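Local coordinates for solute-binding protein Csal_2479 (PDB 4P1L) that binds D-glucuronate in the periplasm and probably delivers it to the permease of a tripartite ATP-independent (TRAP) transport system, at residues K60-H63 with N64-G68; P94-P97 with A98-V101; D128-E132 with K133-V137; L148-D152 with H153-T157; E315-V318 with T319-D323. One frame throughout, in Å; residues are numbered along the deposited sequence.

Interaction 1 (K60-H63 with N64-G68); sequences KVYH and NAVLG
Leu67 lays its CD1 methyl over one face of the Tyr62 ring, with CD1 3.4 Å from Tyr62 CG and nearly as close to Tyr62 CD1. The methyl therefore sits over the root of the ring and not over its hydroxyl end, a CH-pi type of packing in which the two side chains run at a slant to each other. Tyr62 reaches this position with CG anti to its carbonyl carbon (chi1 -72°). Val66 adds a lighter touch from an oblique direction, its CG1 4.2 Å from Tyr62 CD2. Without the ring, as with a serine here, the Leu67 CD1 methyl is likely to lose the surface it rests on, opening a gap beside the turn.

The backbone brings these side chains together through two successive turns. A type I' turn from His63 to Val66 is closed by Val66 N donating to His63 O at 3.2 Å, nearly straight at 166°, and a type I turn from Ala65 to Gly68 follows. One water spans the opening: it donates to Tyr62 O at 2.7 Å and accepts from Leu67 N at 3.0 Å.

The His63 ring turns from the turn toward Glu43 of helix 37-52 and Asn30, hydrogen-bonding both. The contact thus carries strand 59-62, an outermost strand of the five-stranded sheet, toward helix 70-78, whose Gln76 bonds to Leu67 O.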
loop_
_atom_site.group_PDB
_atom_site.type_symbol
_atom_site.label_atom_id
_atom_site.label_comp_id
_atom_site.label_asym_id
_atom_site.label_seq_id
_atom_site.Cartn_x
_atom_site.Cartn_y
_atom_site.Cartn_z
ATOM N N LYS A 60 -10.871 -12.281 14.296
ATOM C CA LYS A 60 -11.038 -13.155 13.156
ATOM C C LYS A 60 -10.765 -12.348 11.923
ATOM O O LYS A 60 -11.360 -11.285 11.732
ATOM C CB LYS A 60 -12.459 -13.724 13.108
ATOM C CG LYS A 60 -12.609 -14.907 12.153
ATOM C CD LYS A 60 -13.999 -15.557 12.253
ATOM C CE LYS A 60 -14.237 -16.278 13.593
ATOM N NZ LYS A 60 -15.464 -17.166 13.563
ATOM N N VAL A 61 -9.861 -12.837 11.079
ATOM C CA VAL A 61 -9.504 -12.099 9.860
ATOM C C VAL A 61 -10.356 -12.567 8.688
ATOM O O VAL A 61 -10.478 -13.763 8.436
ATOM C CB VAL A 61 -8.007 -12.244 9.491
ATOM C CG1 VAL A 61 -7.677 -11.359 8.284
ATOM C CG2 VAL A 61 -7.139 -11.901 10.688
ATOM N N TYR A 62 -10.975 -11.613 8.010
ATOM C CA TYR A 62 -11.681 -11.881 6.768
ATOM C C TYR A 62 -10.794 -11.440 5.603
ATOM O O TYR A 62 -10.623 -10.258 5.356
ATOM C CB TYR A 62 -13.019 -11.156 6.736
ATOM C CG TYR A 62 -14.045 -11.780 7.677
ATOM C CD1 TYR A 62 -14.018 -11.535 9.044
ATOM C CD2 TYR A 62 -15.033 -12.630 7.182
ATOM C CE1 TYR A 62 -14.987 -12.128 9.898
ATOM C CE2 TYR A 62 -15.976 -13.203 8.008
ATOM C CZ TYR A 62 -15.957 -12.953 9.360
ATOM O OH TYR A 62 -16.907 -13.556 10.163
ATOM N N HIS A 63 -10.248 -12.408 4.888
ATOM C CA HIS A 63 -9.398 -12.140 3.750
ATOM C C HIS A 63 -10.204 -11.956 2.462
ATOM O O HIS A 63 -11.437 -12.065 2.467
ATOM C CB HIS A 63 -8.425 -13.302 3.568
ATOM C CG HIS A 63 -7.646 -13.626 4.787
ATOM N ND1 HIS A 63 -6.434 -13.031 5.052
ATOM C CD2 HIS A 63 -7.884 -14.474 5.809
ATOM C CE1 HIS A 63 -5.962 -13.484 6.198
ATOM N NE2 HIS A 63 -6.815 -14.381 6.666
ATOM N N ASN A 64 -9.486 -11.668 1.375
ATOM C CA ASN A 64 -10.076 -11.542 0.047
ATOM C C ASN A 64 -11.122 -10.428 -0.085
ATOM O O ASN A 64 -11.969 -10.476 -0.983
ATOM C CB ASN A 64 -10.730 -12.870 -0.371
ATOM C CG ASN A 64 -9.734 -14.009 -0.521
ATOM O OD1 ASN A 64 -9.911 -15.102 0.062
ATOM N ND2 ASN A 64 -8.692 -13.776 -1.303
ATOM N N ALA A 65 -11.054 -9.421 0.779
ATOM C CA ALA A 65 -12.020 -8.337 0.754
ATOM C C ALA A 65 -13.463 -8.844 0.844
ATOM O O ALA A 65 -14.383 -8.167 0.401
ATOM C CB ALA A 65 -11.829 -7.482 -0.513
ATOM N N VAL A 66 -13.648 -10.031 1.415
ATOM C CA VAL A 66 -14.977 -10.587 1.671
ATOM C C VAL A 66 -15.929 -9.556 2.299
ATOM O O VAL A 66 -17.121 -9.538 2.008
ATOM C CB VAL A 66 -14.864 -11.795 2.613
ATOM C CG1 VAL A 66 -16.222 -12.174 3.180
ATOM C CG2 VAL A 66 -14.251 -12.981 1.869
ATOM N N LEU A 67 -15.401 -8.704 3.176
ATOM C CA LEU A 67 -16.236 -7.709 3.858
ATOM C C LEU A 67 -16.264 -6.325 3.183
ATOM O O LEU A 67 -16.774 -5.369 3.776
ATOM C CB LEU A 67 -15.833 -7.584 5.332
ATOM C CG LEU A 67 -15.960 -8.874 6.142
ATOM C CD1 LEU A 67 -15.470 -8.677 7.590
ATOM C CD2 LEU A 67 -17.407 -9.401 6.133
ATOM N N GLY A 68 -15.742 -6.217 1.959
ATOM C CA GLY A 68 -15.885 -5.004 1.150
ATOM C C GLY A 68 -14.590 -4.525 0.518
ATOM O O GLY A 68 -13.516 -4.963 0.929
HETATM O O HOH W 1 -12.520 -8.698 4.121
#

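Interaction 2 (P94-P97 with A98-V101); sequences PIVP and AANV
Val96 and Ala99 meet at the start of a short helical turn in the long connection between strand 84-88 and helix 111-118. Residues 98-101 have helical backbone angles without the regular bonding of an alpha-helix, and the bonds across the contact are of the i to i+3 kind. Ala99 N donates to Val96 O at 2.9 Å with a bent N-H...O angle of 131°; Asn100 N donates to Pro97 O at 3.0 Å and is somewhat straighter. In both bonds the nitrogen lies well out of the acceptor's carbonyl plane. Pro97, at the head of this turn, has no N-H to give, but its carbonyl accepts from Asn100 N.

Among the side chains, Val96 CB and the Ala99 methyl are 4.0 Å apart. Val96 also packs on Ala129, Leu130 and Lys133. Ala98 rests on Ala129 and Leu314, so helix 121-132 borders the turn. Farther along, Val101 packs on Leu317, Val318 and Ile321 of helix 315-323, and Ile95 leans on helix 70-78 through Ile74 and Arg78.

The amide of Asn100 is positioned from outside the turn: Asn171 ND2 bonds to its OD1. Its CB meanwhile lies 3.4 Å from Pro97 O, the same oxygen that Asn100 N engages.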
loop_
_atom_site.group_PDB
_atom_site.type_symbol
_atom_site.label_atom_id
_atom_site.label_comp_id
_atom_site.label_asym_id
_atom_site.label_seq_id
_atom_site.Cartn_x
_atom_site.Cartn_y
_atom_site.Cartn_z
ATOM N N PRO A 94 -7.246 10.094 0.375
ATOM C CA PRO A 94 -8.477 10.894 0.290
ATOM C C PRO A 94 -9.221 11.081 1.619
ATOM O O PRO A 94 -10.121 11.914 1.689
ATOM C CB PRO A 94 -9.339 10.098 -0.692
ATOM C CG PRO A 94 -8.322 9.414 -1.604
ATOM C CD PRO A 94 -7.123 9.119 -0.730
ATOM N N ILE A 95 -8.852 10.327 2.651
ATOM C CA ILE A 95 -9.556 10.359 3.918
ATOM C C ILE A 95 -8.773 11.157 4.960
ATOM O O ILE A 95 -9.365 11.878 5.767
ATOM C CB ILE A 95 -9.817 8.921 4.384
ATOM C CG1 ILE A 95 -10.719 8.242 3.341
ATOM C CG2 ILE A 95 -10.482 8.906 5.748
ATOM C CD1 ILE A 95 -10.555 6.796 3.237
ATOM N N VAL A 96 -7.444 11.031 4.919
ATOM C CA VAL A 96 -6.547 11.667 5.886
ATOM C C VAL A 96 -5.521 12.505 5.135
ATOM O O VAL A 96 -4.623 11.967 4.509
ATOM C CB VAL A 96 -5.760 10.634 6.700
ATOM C CG1 VAL A 96 -4.871 11.324 7.727
ATOM C CG2 VAL A 96 -6.673 9.646 7.360
ATOM N N PRO A 97 -5.643 13.837 5.200
ATOM C CA PRO A 97 -4.786 14.670 4.344
ATOM C C PRO A 97 -3.287 14.365 4.425
ATOM O O PRO A 97 -2.650 14.257 3.374
ATOM C CB PRO A 97 -5.117 16.088 4.813
ATOM C CG PRO A 97 -6.557 15.989 5.208
ATOM C CD PRO A 97 -6.726 14.614 5.830
ATOM N N ALA A 98 -2.745 14.206 5.626
ATOM C CA ALA A 98 -1.317 13.932 5.805
ATOM C C ALA A 98 -0.874 12.665 5.112
ATOM O O ALA A 98 0.271 12.572 4.645
ATOM C CB ALA A 98 -0.958 13.857 7.310
ATOM N N ALA A 99 -1.770 11.680 5.036
ATOM C CA ALA A 99 -1.441 10.422 4.386
ATOM C C ALA A 99 -1.126 10.602 2.916
ATOM O O ALA A 99 -0.384 9.788 2.351
ATOM C CB ALA A 99 -2.586 9.381 4.575
ATOM N N ASN A 100 -1.654 11.652 2.278
ATOM C CA ASN A 100 -1.347 11.872 0.859
ATOM C C ASN A 100 0.137 12.080 0.591
ATOM O O ASN A 100 0.606 11.848 -0.521
ATOM C CB ASN A 100 -2.100 13.071 0.282
ATOM C CG ASN A 100 -3.484 12.716 -0.162
ATOM O OD1 ASN A 100 -3.669 11.780 -0.929
ATOM N ND2 ASN A 100 -4.480 13.429 0.367
ATOM N N VAL A 101 0.879 12.507 1.607
ATOM C CA VAL A 101 2.314 12.712 1.420
ATOM C C VAL A 101 2.978 11.418 0.961
ATOM O O VAL A 101 3.898 11.445 0.148
ATOM C CB VAL A 101 2.970 13.219 2.723
ATOM C CG1 VAL A 101 4.493 13.207 2.617
ATOM C CG2 VAL A 101 2.476 14.635 3.040
#

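Interaction 3 (D128-E132 with K133-V137); sequences DALAE and KNLIV
Leu130 and Ala131 supply the acceptors that end helix 121-132, and the chain beyond turns back on them. The backbone bonds form a Schellman motif: Leu135 N donates to Leu130 O at 3.1 Å with an N-H...O angle of 162°, and Asn134 N donates to Ala131 O at 3.0 Å. Asn134, at phi 77°, is the C-prime residue whose positive angle makes the reversal possible. Leu130 O also accepts from Lys133 N at 2.9 Å, and this second nitrogen arrives from the opposite face of the carbonyl plane, so two N-H groups grip one oxygen.

The apolar contacts lie beyond the turn. Leu130 CD2 meets Val137 CG2 at 3.5 Å, tighter than normal van der Waals contact, while Ala131 CB touches Ile136 CD1 at 4.1 Å. Helix and strand segments run nearly antiparallel, at 156°, with axes 6.2 Å apart.

The side chain of Lys133 bends at chi2 and is extended beyond, bringing CG to 3.9 Å from Ala129 O. Its NZ stays 5.2 Å from Glu132 OE2, too far for a salt bridge. Cutting Lys133 back to a glycine is likely to uncover part of this helix end and of Val96, against which the lysine's CG packs, and to leave Glu132 without the nearby positive charge.

Asn134 ND2 bonds to Arg78 O, and Lys133 O receives Arg78 NE. The chemistry implies a helix end at which Leu130 O and Ala131 O are met by N-H groups of the chain as it enters strand 135-141.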
loop_
_atom_site.group_PDB
_atom_site.type_symbol
_atom_site.label_atom_id
_atom_site.label_comp_id
_atom_site.label_asym_id
_atom_site.label_seq_id
_atom_site.Cartn_x
_atom_site.Cartn_y
_atom_site.Cartn_z
ATOM N N ASP A 128 -0.655 9.898 14.373
ATOM C CA ASP A 128 -1.442 10.973 14.956
ATOM C C ASP A 128 -2.549 11.407 13.994
ATOM O O ASP A 128 -3.685 11.644 14.399
ATOM C CB ASP A 128 -0.547 12.173 15.292
ATOM C CG ASP A 128 0.304 11.949 16.529
ATOM O OD1 ASP A 128 0.087 10.967 17.268
ATOM O OD2 ASP A 128 1.195 12.783 16.772
ATOM N N ALA A 129 -2.211 11.530 12.716
ATOM C CA ALA A 129 -3.193 11.991 11.739
ATOM C C ALA A 129 -4.336 10.981 11.559
ATOM O O ALA A 129 -5.505 11.373 11.447
ATOM C CB ALA A 129 -2.530 12.285 10.424
ATOM N N LEU A 130 -4.001 9.688 11.521
ATOM C CA LEU A 130 -5.024 8.661 11.427
ATOM C C LEU A 130 -5.913 8.615 12.663
ATOM O O LEU A 130 -7.114 8.366 12.537
ATOM C CB LEU A 130 -4.411 7.278 11.156
ATOM C CG LEU A 130 -4.374 6.939 9.673
ATOM C CD1 LEU A 130 -3.342 7.800 8.904
ATOM C CD2 LEU A 130 -4.095 5.464 9.531
ATOM N N ALA A 131 -5.342 8.881 13.842
ATOM C CA ALA A 131 -6.086 8.818 15.097
ATOM C C ALA A 131 -7.184 9.868 15.090
ATOM O O ALA A 131 -8.275 9.642 15.588
ATOM C CB ALA A 131 -5.161 9.029 16.309
ATOM N N GLU A 132 -6.883 11.016 14.499
ATOM C CA GLU A 132 -7.851 12.079 14.381
ATOM C C GLU A 132 -9.041 11.651 13.521
ATOM O O GLU A 132 -10.128 12.195 13.667
ATOM C CB GLU A 132 -7.143 13.335 13.863
ATOM C CG GLU A 132 -7.924 14.205 12.932
ATOM C CD GLU A 132 -7.186 15.515 12.694
ATOM O OE1 GLU A 132 -7.117 16.329 13.645
ATOM O OE2 GLU A 132 -6.642 15.710 11.579
ATOM N N LYS A 133 -8.853 10.658 12.653
ATOM C CA LYS A 133 -9.953 10.125 11.846
ATOM C C LYS A 133 -10.424 8.751 12.332
ATOM O O LYS A 133 -10.967 7.969 11.543
ATOM C CB LYS A 133 -9.528 10.014 10.384
ATOM C CG LYS A 133 -9.054 11.342 9.780
ATOM C CD LYS A 133 -10.184 12.323 9.571
ATOM C CE LYS A 133 -9.669 13.616 8.977
ATOM N NZ LYS A 133 -10.810 14.511 8.671
ATOM N N ASN A 134 -10.172 8.461 13.613
ATOM C CA ASN A 134 -10.722 7.283 14.303
ATOM C C ASN A 134 -10.047 5.967 13.982
ATOM O O ASN A 134 -10.631 4.911 14.212
ATOM C CB ASN A 134 -12.222 7.106 14.029
ATOM C CG ASN A 134 -13.091 7.993 14.875
ATOM O OD1 ASN A 134 -12.627 8.676 15.787
ATOM N ND2 ASN A 134 -14.388 7.960 14.589
ATOM N N LEU A 135 -8.825 6.014 13.475
ATOM C CA LEU A 135 -8.048 4.798 13.237
ATOM C C LEU A 135 -6.773 4.811 14.073
ATOM O O LEU A 135 -5.975 5.759 14.000
ATOM C CB LEU A 135 -7.711 4.673 11.749
ATOM C CG LEU A 135 -8.911 4.521 10.798
ATOM C CD1 LEU A 135 -8.476 4.648 9.332
ATOM C CD2 LEU A 135 -9.647 3.198 11.020
ATOM N N ILE A 136 -6.582 3.747 14.864
ATOM C CA ILE A 136 -5.435 3.658 15.744
ATOM C C ILE A 136 -4.384 2.733 15.121
ATOM O O ILE A 136 -4.602 1.531 15.003
ATOM C CB ILE A 136 -5.829 3.140 17.130
ATOM C CG1 ILE A 136 -6.992 3.966 17.707
ATOM C CG2 ILE A 136 -4.625 3.131 18.032
ATOM C CD1 ILE A 136 -6.714 5.479 17.791
ATOM N N VAL A 137 -3.265 3.305 14.691
ATOM C CA VAL A 137 -2.224 2.525 14.007
ATOM C C VAL A 137 -1.345 1.842 15.027
ATOM O O VAL A 137 -0.806 2.494 15.937
ATOM C CB VAL A 137 -1.326 3.405 13.124
ATOM C CG1 VAL A 137 -0.161 2.580 12.589
ATOM C CG2 VAL A 137 -2.116 4.008 11.982
#

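Interaction 4 (L148-D152 with H153-T157); sequences LYNTD and HPVET
Asn150 and His153 exchange two hydrogen bonds through the asparagine's side-chain amide. His153 N donates to Asn150 OD1 at 3.0 Å, and Asn150 ND2 donates to His153 O at 2.8 Å; both are nearly straight, at 163°. The second bond leaves almost in the plane of the amide, so the pair fixes the rotation of that group. What places it there is chi1 of 78°, which sets CG between the backbone nitrogen and the carbonyl carbon and folds the amide over the turn ahead. OD1 takes one more donor, Asp152 N at 2.8 Å, which approaches from the same face as His153 N.

His153 adopts a similar first torsion, and this puts its ring beside the Asp152 carboxylate. ND1 donates to Asp152 OD2 at 2.5 Å, very short and practically straight. The oxygen lies in the ring plane at its edge and uses its anti lone pair, while the carboxylate stands 89° to the ring. A carboxylate so close would probably favour a protonated imidazole, the more so because NE2 is bonded to Asp160 O on the other side of the ring.

Beyond the turn Val155 comes back toward the strand: its CG1 is 4.3 Å from Leu148 CD1. Val155 N bonds to Ser225 OG and Val155 O to Asn288 ND2.

The bond from Asp152 N to Asn150 OD1 defines an Asx turn, here used to leave strand 146-150 of the four-stranded sheet and start the connection to strand 165-168.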
loop_
_atom_site.group_PDB
_atom_site.type_symbol
_atom_site.label_atom_id
_atom_site.label_comp_id
_atom_site.label_asym_id
_atom_site.label_seq_id
_atom_site.Cartn_x
_atom_site.Cartn_y
_atom_site.Cartn_z
ATOM N N LEU A 148 5.190 -0.258 -13.190
ATOM C CA LEU A 148 4.252 -0.368 -14.304
ATOM C C LEU A 148 4.309 -1.710 -14.995
ATOM O O LEU A 148 5.391 -2.211 -15.327
ATOM C CB LEU A 148 4.558 0.663 -15.397
ATOM C CG LEU A 148 4.282 2.133 -15.204
ATOM C CD1 LEU A 148 4.892 2.930 -16.382
ATOM C CD2 LEU A 148 2.791 2.381 -15.101
ATOM N N TYR A 149 3.142 -2.259 -15.280
ATOM C CA TYR A 149 3.066 -3.367 -16.210
ATOM C C TYR A 149 1.981 -3.166 -17.248
ATOM O O TYR A 149 0.974 -2.528 -16.963
ATOM C CB TYR A 149 2.870 -4.686 -15.479
ATOM C CG TYR A 149 1.819 -4.720 -14.384
ATOM C CD1 TYR A 149 0.489 -5.047 -14.659
ATOM C CD2 TYR A 149 2.175 -4.505 -13.064
ATOM C CE1 TYR A 149 -0.440 -5.150 -13.633
ATOM C CE2 TYR A 149 1.246 -4.600 -12.033
ATOM C CZ TYR A 149 -0.061 -4.900 -12.318
ATOM O OH TYR A 149 -0.964 -4.997 -11.269
ATOM N N ASN A 150 2.194 -3.690 -18.447
ATOM C CA ASN A 150 1.260 -3.477 -19.548
ATOM C C ASN A 150 1.306 -4.620 -20.545
ATOM O O ASN A 150 2.143 -5.523 -20.458
ATOM C CB ASN A 150 1.467 -2.123 -20.248
ATOM C CG ASN A 150 2.647 -2.118 -21.210
ATOM O OD1 ASN A 150 2.474 -2.206 -22.417
ATOM N ND2 ASN A 150 3.840 -1.989 -20.675
ATOM N N THR A 151 0.361 -4.588 -21.462
ATOM C CA THR A 151 0.161 -5.688 -22.388
ATOM C C THR A 151 0.909 -5.527 -23.701
ATOM O O THR A 151 0.874 -6.441 -24.529
ATOM C CB THR A 151 -1.334 -5.810 -22.762
ATOM O OG1 THR A 151 -1.758 -4.601 -23.396
ATOM C CG2 THR A 151 -2.182 -6.081 -21.553
ATOM N N ASP A 152 1.548 -4.377 -23.915
ATOM C CA ASP A 152 1.986 -3.983 -25.260
ATOM C C ASP A 152 3.504 -3.936 -25.508
ATOM O O ASP A 152 3.985 -4.499 -26.490
ATOM C CB ASP A 152 1.356 -2.647 -25.643
ATOM C CG ASP A 152 1.570 -2.311 -27.109
ATOM O OD1 ASP A 152 0.733 -2.730 -27.939
ATOM O OD2 ASP A 152 2.582 -1.640 -27.432
ATOM N N HIS A 153 4.259 -3.278 -24.630
ATOM C CA HIS A 153 5.693 -3.060 -24.846
ATOM C C HIS A 153 6.440 -2.715 -23.571
ATOM O O HIS A 153 5.838 -2.250 -22.603
ATOM C CB HIS A 153 5.917 -1.947 -25.879
ATOM C CG HIS A 153 5.319 -0.624 -25.503
ATOM N ND1 HIS A 153 4.077 -0.214 -25.941
ATOM C CD2 HIS A 153 5.802 0.394 -24.746
ATOM C CE1 HIS A 153 3.827 1.004 -25.487
ATOM N NE2 HIS A 153 4.857 1.393 -24.756
ATOM N N PRO A 154 7.760 -2.922 -23.568
ATOM C CA PRO A 154 8.551 -2.472 -22.425
ATOM C C PRO A 154 8.489 -0.960 -22.330
ATOM O O PRO A 154 8.498 -0.266 -23.353
ATOM C CB PRO A 154 9.976 -2.930 -22.759
ATOM C CG PRO A 154 9.811 -3.983 -23.837
ATOM C CD PRO A 154 8.581 -3.617 -24.581
ATOM N N VAL A 155 8.426 -0.456 -21.115
ATOM C CA VAL A 155 8.583 0.977 -20.877
ATOM C C VAL A 155 10.020 1.276 -20.479
ATOM O O VAL A 155 10.514 0.765 -19.476
ATOM C CB VAL A 155 7.626 1.470 -19.765
ATOM C CG1 VAL A 155 8.004 2.889 -19.332
ATOM C CG2 VAL A 155 6.205 1.418 -20.253
ATOM N N GLU A 156 10.697 2.076 -21.292
ATOM C CA GLU A 156 12.100 2.379 -21.088
ATOM C C GLU A 156 12.261 3.789 -20.601
ATOM O O GLU A 156 13.093 4.048 -19.737
ATOM C CB GLU A 156 12.910 2.228 -22.393
ATOM C CG GLU A 156 12.901 0.845 -23.020
ATOM C CD GLU A 156 13.736 -0.188 -22.265
ATOM O OE1 GLU A 156 14.001 0.005 -21.047
ATOM O OE2 GLU A 156 14.145 -1.192 -22.921
ATOM N N THR A 157 11.459 4.696 -21.161
ATOM C CA THR A 157 11.484 6.104 -20.805
ATOM C C THR A 157 10.062 6.597 -20.598
ATOM O O THR A 157 9.099 5.927 -20.962
ATOM C CB THR A 157 12.120 6.954 -21.916
ATOM O OG1 THR A 157 11.304 6.871 -23.087
ATOM C CG2 THR A 157 13.503 6.457 -22.254
#

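Interaction 5 (E315-V318 with T319-D323); sequences ESLV and TDIQD
Glu315 to Asp323 form one alpha-helix, in which Thr319 N donates to Glu315 O at 3.0 Å, and Ile321 N to Leu317 O and Gln322 N to Val318 O, both at 3.1 Å, repeat the i to i+4 pattern. Near the C terminus of the chain, this amphipathic helix turns its apolar side to helix 121-132 and to the connection that precedes helix 111-118.

Leu317 and Ile321, one turn apart, make up that inner side. Their end methyls meet, Leu317 CD1 to Ile321 CD1 at 4.1 Å, with the two side chains slanting across one another. Leu317 reaches out with CG opposite its own nitrogen (chi1 -176°), which carries its methyls toward Ile122, Arg125 and Phe126; Ile321 packs on Ile122, Val101, Ile107 and Phe108.

Val318 and Gln322 run alongside each other and point the same way. Val318 CG1 lies 4.0 Å from Gln322 CD, so the amide carbon rests by a methyl of the residue a turn before. Val318 also touches Leu104, extending the apolar cover.

On the polar flank, Asp320 OD2 forms a salt bridge with Arg125 of helix 121-132, a charged link beside the hydrophobic join. This arginine also lies against Leu317, so it serves both kinds of contact.

Thr319 carries its methyl back along the helix: CG2 stands 3.5 Å from Glu315 O, the oxygen that receives Thr319 N, and 4.4 Å from Glu315 CG.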
loop_
_atom_site.group_PDB
_atom_site.type_symbol
_atom_site.label_atom_id
_atom_site.label_comp_id
_atom_site.label_asym_id
_atom_site.label_seq_id
_atom_site.Cartn_x
_atom_site.Cartn_y
_atom_site.Cartn_z
ATOM N N GLU A 315 4.045 20.850 4.240
ATOM C CA GLU A 315 5.303 21.031 3.529
ATOM C C GLU A 315 6.478 20.467 4.317
ATOM O O GLU A 315 7.368 19.826 3.761
ATOM C CB GLU A 315 5.569 22.503 3.221
ATOM C CG GLU A 315 6.895 22.708 2.446
ATOM C CD GLU A 315 6.953 24.031 1.721
ATOM O OE1 GLU A 315 6.100 24.905 2.013
ATOM O OE2 GLU A 315 7.834 24.189 0.841
ATOM N N SER A 316 6.498 20.725 5.616
ATOM C CA SER A 316 7.616 20.280 6.434
ATOM C C SER A 316 7.648 18.757 6.614
ATOM O O SER A 316 8.724 18.167 6.825
ATOM C CB SER A 316 7.633 21.031 7.780
ATOM O OG SER A 316 6.596 20.601 8.635
ATOM N N LEU A 317 6.492 18.109 6.501
ATOM C CA LEU A 317 6.456 16.666 6.475
ATOM C C LEU A 317 7.103 16.140 5.181
ATOM O O LEU A 317 7.882 15.190 5.222
ATOM C CB LEU A 317 5.014 16.172 6.611
ATOM C CG LEU A 317 4.783 14.669 6.693
ATOM C CD1 LEU A 317 5.670 14.008 7.750
ATOM C CD2 LEU A 317 3.286 14.401 6.971
ATOM N N VAL A 318 6.795 16.771 4.050
ATOM C CA VAL A 318 7.437 16.405 2.786
ATOM C C VAL A 318 8.967 16.564 2.871
ATOM O O VAL A 318 9.720 15.646 2.534
ATOM C CB VAL A 318 6.898 17.243 1.616
ATOM C CG1 VAL A 318 7.629 16.878 0.326
ATOM C CG2 VAL A 318 5.368 17.055 1.453
ATOM N N THR A 319 9.424 17.728 3.341
ATOM C CA THR A 319 10.858 17.998 3.392
ATOM C C THR A 319 11.559 17.178 4.471
ATOM O O THR A 319 12.711 16.773 4.275
ATOM C CB THR A 319 11.170 19.512 3.540
ATOM O OG1 THR A 319 10.634 19.996 4.761
ATOM C CG2 THR A 319 10.558 20.297 2.422
ATOM N N ASP A 320 10.867 16.865 5.574
ATOM C CA ASP A 320 11.491 16.047 6.610
ATOM C C ASP A 320 11.752 14.625 6.074
ATOM O O ASP A 320 12.802 14.036 6.331
ATOM C CB ASP A 320 10.659 15.990 7.890
ATOM C CG ASP A 320 10.710 17.300 8.711
ATOM O OD1 ASP A 320 11.568 18.171 8.444
ATOM O OD2 ASP A 320 9.875 17.442 9.634
ATOM N N ILE A 321 10.801 14.079 5.314
ATOM C CA ILE A 321 10.980 12.758 4.747
ATOM C C ILE A 321 12.123 12.774 3.725
ATOM O O ILE A 321 12.966 11.871 3.699
ATOM C CB ILE A 321 9.674 12.246 4.119
ATOM C CG1 ILE A 321 8.671 11.906 5.233
ATOM C CG2 ILE A 321 9.953 11.018 3.232
ATOM C CD1 ILE A 321 7.219 11.761 4.740
ATOM N N GLN A 322 12.154 13.790 2.870
ATOM C CA GLN A 322 13.210 13.892 1.881
ATOM C C GLN A 322 14.572 14.040 2.573
ATOM O O GLN A 322 15.539 13.379 2.203
ATOM C CB GLN A 322 12.993 15.080 0.968
ATOM C CG GLN A 322 11.720 15.010 0.118
ATOM C CD GLN A 322 11.487 16.305 -0.643
ATOM O OE1 GLN A 322 11.664 17.405 -0.102
ATOM N NE2 GLN A 322 11.106 16.182 -1.905
ATOM N N ASP A 323 14.631 14.902 3.574
ATOM C CA ASP A 323 15.884 15.190 4.248
ATOM C C ASP A 323 16.393 13.968 5.010
ATOM O O ASP A 323 17.601 13.794 5.159
ATOM C CB ASP A 323 15.734 16.387 5.191
ATOM C CG ASP A 323 15.561 17.715 4.441
ATOM O OD1 ASP A 323 15.670 17.735 3.202
ATOM O OD2 ASP A 323 15.315 18.740 5.106
#

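In the fold
From the N terminus the five contacts follow in series: interactions 1 to 4 lie at local turns, whereas interaction 5 lies within a single helix; none encloses or crosses another. Interaction 1 turns the chain out of strand 59-62 and interaction 3 brings it into strand 135-141, the two outermost strands of the same five-stranded sheet. Between them in sequence, interaction 2 touches interaction 3 through Val96 CG1 and Ala129 CB, 3.7 Å apart. It also meets interaction 5, where Val101 CG1 and Ile321 CD1 are 3.7 Å apart, so residues 94-101 join helix 121-132 to the C-terminal helix. Interaction 4 stands apart, its centre about 38 Å from that of interaction 3, beside the four-stranded sheet.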